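Local coordinates for N-terminal acetyltransferase-like protein (PDB 5NNP) that probably serves as the auxiliary, TPR-built scaffold subunit of an N-terminal acetyltransferase complex of the NatA type, at residues 238-242 and 262-267; 376-380 and 409-413; 503-508 and 643-649. All coordinates share one frame; numbering follows the deposited sequence.

Interaction 1 (238-242 and 262-267); sequences KDEAA and LISALD
K238 and A265 bring the first turn of helix 238-251 against the closing turn of helix 256-265, their CA atoms only 4.8 Å apart. Here alanines suit the close approach. The methyl of A265 sits beside the backbone of the first helix, near K238 O and A242 N, and meets A242 CB at 3.8 Å. L262 supplies the bulk: a chi1 of 179° swings its branch beside its own carbonyl carbon and lays CD1 against A242 O, 3.5 Å away, while the same side chain also touches V279 and Y283 of helix 273-286. Start of one helix against end of the next marks an antiparallel helical hairpin, the building element of alpha-alpha repeat folds such as the TPR. The second helix finishes in a Schellman motif, D267 taking up positive phi (63°) with its N bonded to S264 O. The extended K238 chain, which gives lysine the length to reach D267, runs over this exposed end, CB 3.4 Å from A265 O, and crosses the D267 side chain at about a right angle. Its NZ forms a salt bridge with D267 OD1 (2.8 Å) on the syn lone pair.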
loop_
_atom_site.group_PDB
_atom_site.type_symbol
_atom_site.label_atom_id
_atom_site.label_comp_id
_atom_site.label_asym_id
_atom_site.label_seq_id
_atom_site.Cartn_x
_atom_site.Cartn_y
_atom_site.Cartn_z
ATOM N N LYS A 238 25.475 20.136 -14.234
ATOM C CA LYS A 238 24.755 20.929 -13.241
ATOM C C LYS A 238 23.933 22.069 -13.816
ATOM O O LYS A 238 22.768 22.220 -13.458
ATOM C CB LYS A 238 25.732 21.461 -12.197
ATOM C CG LYS A 238 26.156 20.372 -11.214
ATOM C CD LYS A 238 27.012 20.894 -10.074
ATOM C CE LYS A 238 27.471 19.735 -9.209
ATOM N NZ LYS A 238 28.639 20.101 -8.365
ATOM N N ASP A 239 24.523 22.863 -14.704
ATOM C CA ASP A 239 23.771 23.920 -15.374
ATOM C C ASP A 239 22.474 23.378 -15.956
ATOM O O ASP A 239 21.403 23.957 -15.765
ATOM C CB ASP A 239 24.594 24.566 -16.489
ATOM C CG ASP A 239 25.730 25.429 -15.964
ATOM O OD1 ASP A 239 25.777 25.711 -14.747
ATOM O OD2 ASP A 239 26.581 25.840 -16.780
ATOM N N GLU A 240 22.576 22.263 -16.669
ATOM C CA GLU A 240 21.418 21.664 -17.309
ATOM C C GLU A 240 20.448 21.061 -16.291
ATOM O O GLU A 240 19.229 21.138 -16.467
ATOM C CB GLU A 240 21.864 20.598 -18.305
ATOM C CG GLU A 240 22.869 21.096 -19.337
ATOM C CD GLU A 240 23.641 19.955 -19.991
ATOM O OE1 GLU A 240 24.689 19.558 -19.439
ATOM O OE2 GLU A 240 23.200 19.440 -21.044
ATOM N N ALA A 241 20.981 20.454 -15.231
ATOM C CA ALA A 241 20.119 19.869 -14.209
ATOM C C ALA A 241 19.372 20.972 -13.482
ATOM O O ALA A 241 18.215 20.806 -13.105
ATOM C CB ALA A 241 20.917 19.033 -13.230
ATOM N N ALA A 242 20.047 22.103 -13.298
ATOM C CA ALA A 242 19.437 23.279 -12.701
ATOM C C ALA A 242 18.208 23.670 -13.492
ATOM O O ALA A 242 17.127 23.836 -12.932
ATOM C CB ALA A 242 20.424 24.428 -12.647
ATOM N N LEU A 262 17.489 21.583 -7.369
ATOM C CA LEU A 262 17.895 22.892 -7.879
ATOM C C LEU A 262 19.078 23.417 -7.096
ATOM O O LEU A 262 20.118 23.782 -7.660
ATOM C CB LEU A 262 16.746 23.905 -7.796
ATOM C CG LEU A 262 17.093 25.317 -8.282
ATOM C CD1 LEU A 262 17.574 25.289 -9.744
ATOM C CD2 LEU A 262 15.914 26.279 -8.121
ATOM N N ILE A 263 18.905 23.446 -5.782
ATOM C CA ILE A 263 19.893 24.024 -4.890
ATOM C C ILE A 263 21.252 23.315 -4.988
ATOM O O ILE A 263 22.309 23.957 -4.973
ATOM C CB ILE A 263 19.367 24.008 -3.454
ATOM C CG1 ILE A 263 18.326 25.122 -3.297
ATOM C CG2 ILE A 263 20.501 24.172 -2.468
ATOM C CD1 ILE A 263 17.441 24.973 -2.091
ATOM N N SER A 264 21.226 21.996 -5.114
ATOM C CA SER A 264 22.455 21.259 -5.369
ATOM C C SER A 264 23.072 21.660 -6.712
ATOM O O SER A 264 24.279 21.870 -6.819
ATOM C CB SER A 264 22.193 19.761 -5.347
ATOM O OG SER A 264 23.412 19.059 -5.477
ATOM N N ALA A 265 22.232 21.779 -7.732
ATOM C CA ALA A 265 22.711 22.064 -9.082
ATOM C C ALA A 265 23.350 23.448 -9.197
ATOM O O ALA A 265 24.184 23.687 -10.072
ATOM C CB ALA A 265 21.567 21.932 -10.084
ATOM N N LEU A 266 22.939 24.357 -8.321
ATOM C CA LEU A 266 23.466 25.713 -8.310
ATOM C C LEU A 266 24.771 25.779 -7.538
ATOM O O LEU A 266 25.444 26.813 -7.534
ATOM C CB LEU A 266 22.459 26.679 -7.692
ATOM C CG LEU A 266 21.183 26.943 -8.488
ATOM C CD1 LEU A 266 20.271 27.893 -7.722
ATOM C CD2 LEU A 266 21.524 27.514 -9.847
ATOM N N ASP A 267 25.123 24.673 -6.885
ATOM C CA ASP A 267 26.334 24.614 -6.072
ATOM C C ASP A 267 26.252 25.584 -4.907
ATOM O O ASP A 267 27.167 26.365 -4.674
ATOM C CB ASP A 267 27.580 24.915 -6.917
ATOM C CG ASP A 267 28.051 23.710 -7.709
ATOM O OD1 ASP A 267 28.003 22.585 -7.160
ATOM O OD2 ASP A 267 28.465 23.880 -8.879
#

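Interaction 2 (376-380 and 409-413); sequences YYLAQ and DFHMT
Y376 reaches from helix 369-381 to F410 and T413 on helix 408-421, across two helix segments that run nearly parallel, 18° apart in direction and 10.7 Å apart at their axes. That spacing is wide enough to need a large side chain as filler. With CG anti to the backbone N (chi1 -176°), the tyrosine ring is carried into the gap, where its near half lies obliquely against the phenyl ring of F410: the planes are inclined at 32°, the centroids are 5.0 Å apart, and CD1 of Y376 is 3.4 Å from CD1 of F410. At the far end of the tyrosine, OH and T413 OG1 share a hydrogen bond of 2.9 Å, in which either hydroxyl may be the donor. One face of the Y376 ring receives CG of Q380, 4.2 Å above the plane and displaced toward the rim.

The segment 376-380 belongs to a predicted TPR repeat, 374-407, and 409-413 begins just beyond it. Near-parallel helices separated by one intervening helix are the usual way in which successive TPR-type hairpins stack into a superhelix; here helix 390-403 packs beside both, V397 touching A379 and T413. With a phenylalanine in place of Y376, T413 OG1 would probably be left without its hydroxyl partner and the ring would lose the bond that fixes its far end.

Around this buried centre the contact is looser. A379 adds just a methyl, 4.3 Å from T413 CG2. Toward the partly exposed side, D409 offers CB to the tyrosine hydroxyl, while its OD1 forms a salt bridge with a basic side chain of another protein chain. Bound carboxymethyl coenzyme A lies about 8 Å from the D409 side chain.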
loop_
_atom_site.group_PDB
_atom_site.type_symbol
_atom_site.label_atom_id
_atom_site.label_comp_id
_atom_site.label_asym_id
_atom_site.label_seq_id
_atom_site.Cartn_x
_atom_site.Cartn_y
_atom_site.Cartn_z
ATOM N N TYR A 376 -5.272 27.921 19.999
ATOM C CA TYR A 376 -5.279 26.517 19.605
ATOM C C TYR A 376 -3.882 25.998 19.289
ATOM O O TYR A 376 -3.579 24.828 19.549
ATOM C CB TYR A 376 -6.180 26.307 18.391
ATOM C CG TYR A 376 -6.319 24.861 17.993
ATOM C CD1 TYR A 376 -6.856 23.931 18.868
ATOM C CD2 TYR A 376 -5.929 24.425 16.738
ATOM C CE1 TYR A 376 -6.994 22.606 18.505
ATOM C CE2 TYR A 376 -6.059 23.100 16.369
ATOM C CZ TYR A 376 -6.593 22.197 17.257
ATOM O OH TYR A 376 -6.727 20.881 16.895
ATOM N N TYR A 377 -3.040 26.856 18.711
ATOM C CA TYR A 377 -1.660 26.470 18.424
ATOM C C TYR A 377 -0.935 26.217 19.736
ATOM O O TYR A 377 -0.178 25.248 19.880
ATOM C CB TYR A 377 -0.913 27.536 17.619
ATOM C CG TYR A 377 0.513 27.135 17.276
ATOM C CD1 TYR A 377 1.549 27.270 18.206
ATOM C CD2 TYR A 377 0.827 26.621 16.026
ATOM C CE1 TYR A 377 2.849 26.903 17.889
ATOM C CE2 TYR A 377 2.113 26.254 15.703
ATOM C CZ TYR A 377 3.120 26.394 16.634
ATOM O OH TYR A 377 4.406 26.022 16.292
ATOM N N LEU A 378 -1.162 27.107 20.691
ATOM C CA LEU A 378 -0.497 26.988 21.969
ATOM C C LEU A 378 -0.995 25.750 22.713
ATOM O O LEU A 378 -0.230 25.102 23.428
ATOM C CB LEU A 378 -0.706 28.250 22.794
ATOM C CG LEU A 378 0.158 29.422 22.337
ATOM C CD1 LEU A 378 -0.399 30.742 22.837
ATOM C CD2 LEU A 378 1.593 29.215 22.802
ATOM N N ALA A 379 -2.270 25.411 22.525
ATOM C CA ALA A 379 -2.847 24.252 23.196
ATOM C C ALA A 379 -2.124 23.008 22.735
ATOM O O ALA A 379 -1.765 22.137 23.530
ATOM C CB ALA A 379 -4.319 24.140 22.907
ATOM N N GLN A 380 -1.890 22.949 21.434
ATOM C CA GLN A 380 -1.254 21.799 20.835
ATOM C C GLN A 380 0.234 21.755 21.133
ATOM O O GLN A 380 0.789 20.681 21.348
ATOM C CB GLN A 380 -1.511 21.793 19.332
ATOM C CG GLN A 380 -2.909 21.341 19.031
ATOM C CD GLN A 380 -3.169 21.247 17.572
ATOM O OE1 GLN A 380 -3.134 22.248 16.849
ATOM N NE2 GLN A 380 -3.428 20.039 17.110
ATOM N N ASP A 409 -12.380 20.840 16.416
ATOM C CA ASP A 409 -10.944 20.613 16.624
ATOM C C ASP A 409 -10.489 21.021 18.005
ATOM O O ASP A 409 -9.596 20.410 18.586
ATOM C CB ASP A 409 -10.124 21.373 15.599
ATOM C CG ASP A 409 -10.343 20.871 14.212
ATOM O OD1 ASP A 409 -10.338 19.637 14.035
ATOM O OD2 ASP A 409 -10.534 21.711 13.307
ATOM N N PHE A 410 -11.092 22.073 18.532
ATOM C CA PHE A 410 -10.780 22.495 19.887
ATOM C C PHE A 410 -11.092 21.360 20.866
ATOM O O PHE A 410 -10.224 20.946 21.623
ATOM C CB PHE A 410 -11.543 23.775 20.237
ATOM C CG PHE A 410 -11.066 24.989 19.484
ATOM C CD1 PHE A 410 -10.050 24.886 18.533
ATOM C CD2 PHE A 410 -11.628 26.233 19.724
ATOM C CE1 PHE A 410 -9.605 25.997 17.829
ATOM C CE2 PHE A 410 -11.190 27.349 19.032
ATOM C CZ PHE A 410 -10.172 27.230 18.080
ATOM N N HIS A 411 -12.307 20.819 20.826
ATOM C CA HIS A 411 -12.668 19.752 21.760
ATOM C C HIS A 411 -11.851 18.476 21.518
ATOM O O HIS A 411 -11.566 17.731 22.456
ATOM C CB HIS A 411 -14.167 19.445 21.680
ATOM C CG HIS A 411 -15.034 20.563 22.164
ATOM N ND1 HIS A 411 -15.359 20.731 23.493
ATOM C CD2 HIS A 411 -15.628 21.583 21.500
ATOM C CE1 HIS A 411 -16.123 21.802 23.627
ATOM N NE2 HIS A 411 -16.302 22.335 22.432
ATOM N N MET A 412 -11.473 18.241 20.265
ATOM C CA MET A 412 -10.694 17.066 19.897
ATOM C C MET A 412 -9.349 17.083 20.601
ATOM O O MET A 412 -8.922 16.085 21.177
ATOM C CB MET A 412 -10.491 17.009 18.388
ATOM C CG MET A 412 -9.644 15.860 17.961
ATOM S SD MET A 412 -9.493 15.673 16.165
ATOM C CE MET A 412 -9.014 17.320 15.651
ATOM N N THR A 413 -8.690 18.236 20.555
ATOM C CA THR A 413 -7.411 18.422 21.223
ATOM C C THR A 413 -7.559 18.275 22.737
ATOM O O THR A 413 -6.693 17.701 23.407
ATOM C CB THR A 413 -6.806 19.798 20.890
ATOM O OG1 THR A 413 -6.256 19.763 19.570
ATOM C CG2 THR A 413 -5.692 20.151 21.864
#

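Interaction 3 (503-508 and 643-649); sequences TALALK and PNGEKLA
The flat carboxylate of E646 faces the methyl of A504, which stands above its plane with CB 3.5 Å from OE2; no aromatic ring takes part, and the other flat groups here are peptide units. The one joining N644 to G645 turns its oxygen to the same methyl, and CD2 of L505 comes to 4.0 Å from N644 CB beside it. No hydrogen bond crosses between the segments, so shape does the work. G645 occupies the N-cap position of the short helix 646-649, at positive phi (60°), a conformation that favours glycine; its CA lies so near helix 503-523 that a CB would point into A504 O and the K508 side chain. A turn and a single short helix thus lie across the first turns of the long helix 503-523, where the chain becomes ordered again after the unmodelled residues 575-638. Beyond the glycine, A649 sets its methyl on A504, CB to CB 4.0 Å, and L648 reaches with CD1 to K508 CA while its CB meets L507 CD1 at 3.9 Å. L507 also touches L566 and Y567, so the same leucine packs against helix 554-572. K508, bent at chi2 (59°), is a long chain whose methylenes pack along the turn, CE 3.5 Å from P643 O, while its NZ meets the backbone oxygen of D642 in a hydrogen bond.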
loop_
_atom_site.group_PDB
_atom_site.type_symbol
_atom_site.label_atom_id
_atom_site.label_comp_id
_atom_site.label_asym_id
_atom_site.label_seq_id
_atom_site.Cartn_x
_atom_site.Cartn_y
_atom_site.Cartn_z
ATOM N N THR A 503 -10.136 -13.780 24.587
ATOM C CA THR A 503 -9.165 -14.381 23.674
ATOM C C THR A 503 -9.791 -14.753 22.334
ATOM O O THR A 503 -9.155 -14.626 21.295
ATOM C CB THR A 503 -8.522 -15.634 24.309
ATOM O OG1 THR A 503 -8.124 -15.323 25.647
ATOM C CG2 THR A 503 -7.298 -16.086 23.538
ATOM N N ALA A 504 -11.044 -15.192 22.363
ATOM C CA ALA A 504 -11.720 -15.645 21.155
ATOM C C ALA A 504 -11.871 -14.528 20.127
ATOM O O ALA A 504 -11.450 -14.691 18.984
ATOM C CB ALA A 504 -13.079 -16.235 21.496
ATOM N N LEU A 505 -12.462 -13.397 20.522
ATOM C CA LEU A 505 -12.708 -12.316 19.568
ATOM C C LEU A 505 -11.419 -11.585 19.227
ATOM O O LEU A 505 -11.273 -11.034 18.134
ATOM C CB LEU A 505 -13.729 -11.322 20.108
ATOM C CG LEU A 505 -15.158 -11.793 20.331
ATOM C CD1 LEU A 505 -15.907 -10.656 20.988
ATOM C CD2 LEU A 505 -15.838 -12.232 19.033
ATOM N N ALA A 506 -10.485 -11.568 20.165
ATOM C CA ALA A 506 -9.187 -10.981 19.887
ATOM C C ALA A 506 -8.512 -11.736 18.738
ATOM O O ALA A 506 -8.076 -11.126 17.765
ATOM C CB ALA A 506 -8.320 -10.994 21.129
ATOM N N LEU A 507 -8.443 -13.065 18.844
ATOM C CA LEU A 507 -7.797 -13.865 17.803
ATOM C C LEU A 507 -8.542 -13.734 16.470
ATOM O O LEU A 507 -7.923 -13.627 15.399
ATOM C CB LEU A 507 -7.707 -15.339 18.219
ATOM C CG LEU A 507 -6.675 -15.759 19.274
ATOM C CD1 LEU A 507 -6.884 -17.197 19.645
ATOM C CD2 LEU A 507 -5.257 -15.557 18.791
ATOM N N LYS A 508 -9.871 -13.735 16.549
ATOM C CA LYS A 508 -10.701 -13.644 15.357
ATOM C C LYS A 508 -10.346 -12.385 14.568
ATOM O O LYS A 508 -10.183 -12.433 13.348
ATOM C CB LYS A 508 -12.181 -13.654 15.726
ATOM C CG LYS A 508 -13.124 -13.634 14.535
ATOM C CD LYS A 508 -12.884 -14.830 13.635
ATOM C CE LYS A 508 -13.967 -14.963 12.573
ATOM N NZ LYS A 508 -13.873 -16.257 11.835
ATOM N N PRO A 643 -17.469 -17.938 13.776
ATOM C CA PRO A 643 -17.617 -16.480 13.666
ATOM C C PRO A 643 -17.063 -15.714 14.864
ATOM O O PRO A 643 -16.644 -14.579 14.716
ATOM C CB PRO A 643 -19.134 -16.287 13.577
ATOM C CG PRO A 643 -19.696 -17.644 13.235
ATOM C CD PRO A 643 -18.771 -18.620 13.864
ATOM N N ASN A 644 -17.082 -16.321 16.043
ATOM C CA ASN A 644 -16.570 -15.653 17.229
ATOM C C ASN A 644 -15.201 -16.153 17.629
ATOM O O ASN A 644 -14.735 -15.885 18.737
ATOM C CB ASN A 644 -17.535 -15.835 18.379
ATOM C CG ASN A 644 -18.898 -15.313 18.054
ATOM O OD1 ASN A 644 -19.053 -14.469 17.160
ATOM N ND2 ASN A 644 -19.906 -15.802 18.771
ATOM N N GLY A 645 -14.573 -16.901 16.724
ATOM C CA GLY A 645 -13.243 -17.431 16.941
ATOM C C GLY A 645 -13.140 -18.338 18.150
ATOM O O GLY A 645 -12.054 -18.520 18.695
ATOM N N GLU A 646 -14.258 -18.909 18.583
ATOM C CA GLU A 646 -14.210 -19.837 19.710
ATOM C C GLU A 646 -13.315 -21.056 19.414
ATOM O O GLU A 646 -12.623 -21.553 20.299
ATOM C CB GLU A 646 -15.622 -20.283 20.102
ATOM C CG GLU A 646 -16.476 -19.181 20.761
ATOM C CD GLU A 646 -15.909 -18.672 22.095
ATOM O OE1 GLU A 646 -15.200 -19.438 22.789
ATOM O OE2 GLU A 646 -16.175 -17.498 22.450
ATOM N N LYS A 647 -13.308 -21.524 18.170
ATOM C CA LYS A 647 -12.419 -22.620 17.799
ATOM C C LYS A 647 -10.955 -22.176 17.848
ATOM O O LYS A 647 -10.080 -22.954 18.228
ATOM C CB LYS A 647 -12.784 -23.164 16.418
ATOM C CG LYS A 647 -14.237 -23.640 16.340
ATOM C CD LYS A 647 -14.571 -24.339 15.023
ATOM C CE LYS A 647 -16.048 -24.748 14.970
ATOM N NZ LYS A 647 -16.372 -25.572 13.758
ATOM N N LEU A 648 -10.694 -20.917 17.494
ATOM C CA LEU A 648 -9.346 -20.357 17.616
ATOM C C LEU A 648 -8.821 -20.409 19.050
ATOM O O LEU A 648 -7.715 -20.885 19.311
ATOM C CB LEU A 648 -9.331 -18.923 17.116
ATOM C CG LEU A 648 -9.739 -18.842 15.652
ATOM C CD1 LEU A 648 -9.946 -17.387 15.212
ATOM C CD2 LEU A 648 -8.698 -19.560 14.789
ATOM N N ALA A 649 -9.630 -19.915 19.980
ATOM C CA ALA A 649 -9.243 -19.857 21.384
ATOM C C ALA A 649 -9.077 -21.246 21.980
ATOM O O ALA A 649 -8.301 -21.428 22.911
ATOM C CB ALA A 649 -10.263 -19.065 22.171
#

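How the interactions relate
All three contacts lie in one largely helical chain, consistent with a TPR-type superhelix, in series along the sequence, and none touches another; interactions 1 and 3 lie on opposite sides of the chain's centre, with centres about 59 Å apart. Interaction 2 is the buried one, an aromatic and hydroxyl filling between helices that are not neighbours in sequence. Interactions 1 and 3 are partly buried: each places alanines where backbones come close and also uses a lysine, exposed and paired across the contact in interaction 1, well covered along its chain in interaction 3 and partnered just before the second segment. Interaction 1 joins consecutive helices, while interaction 3 brings together parts separated by 134 residues.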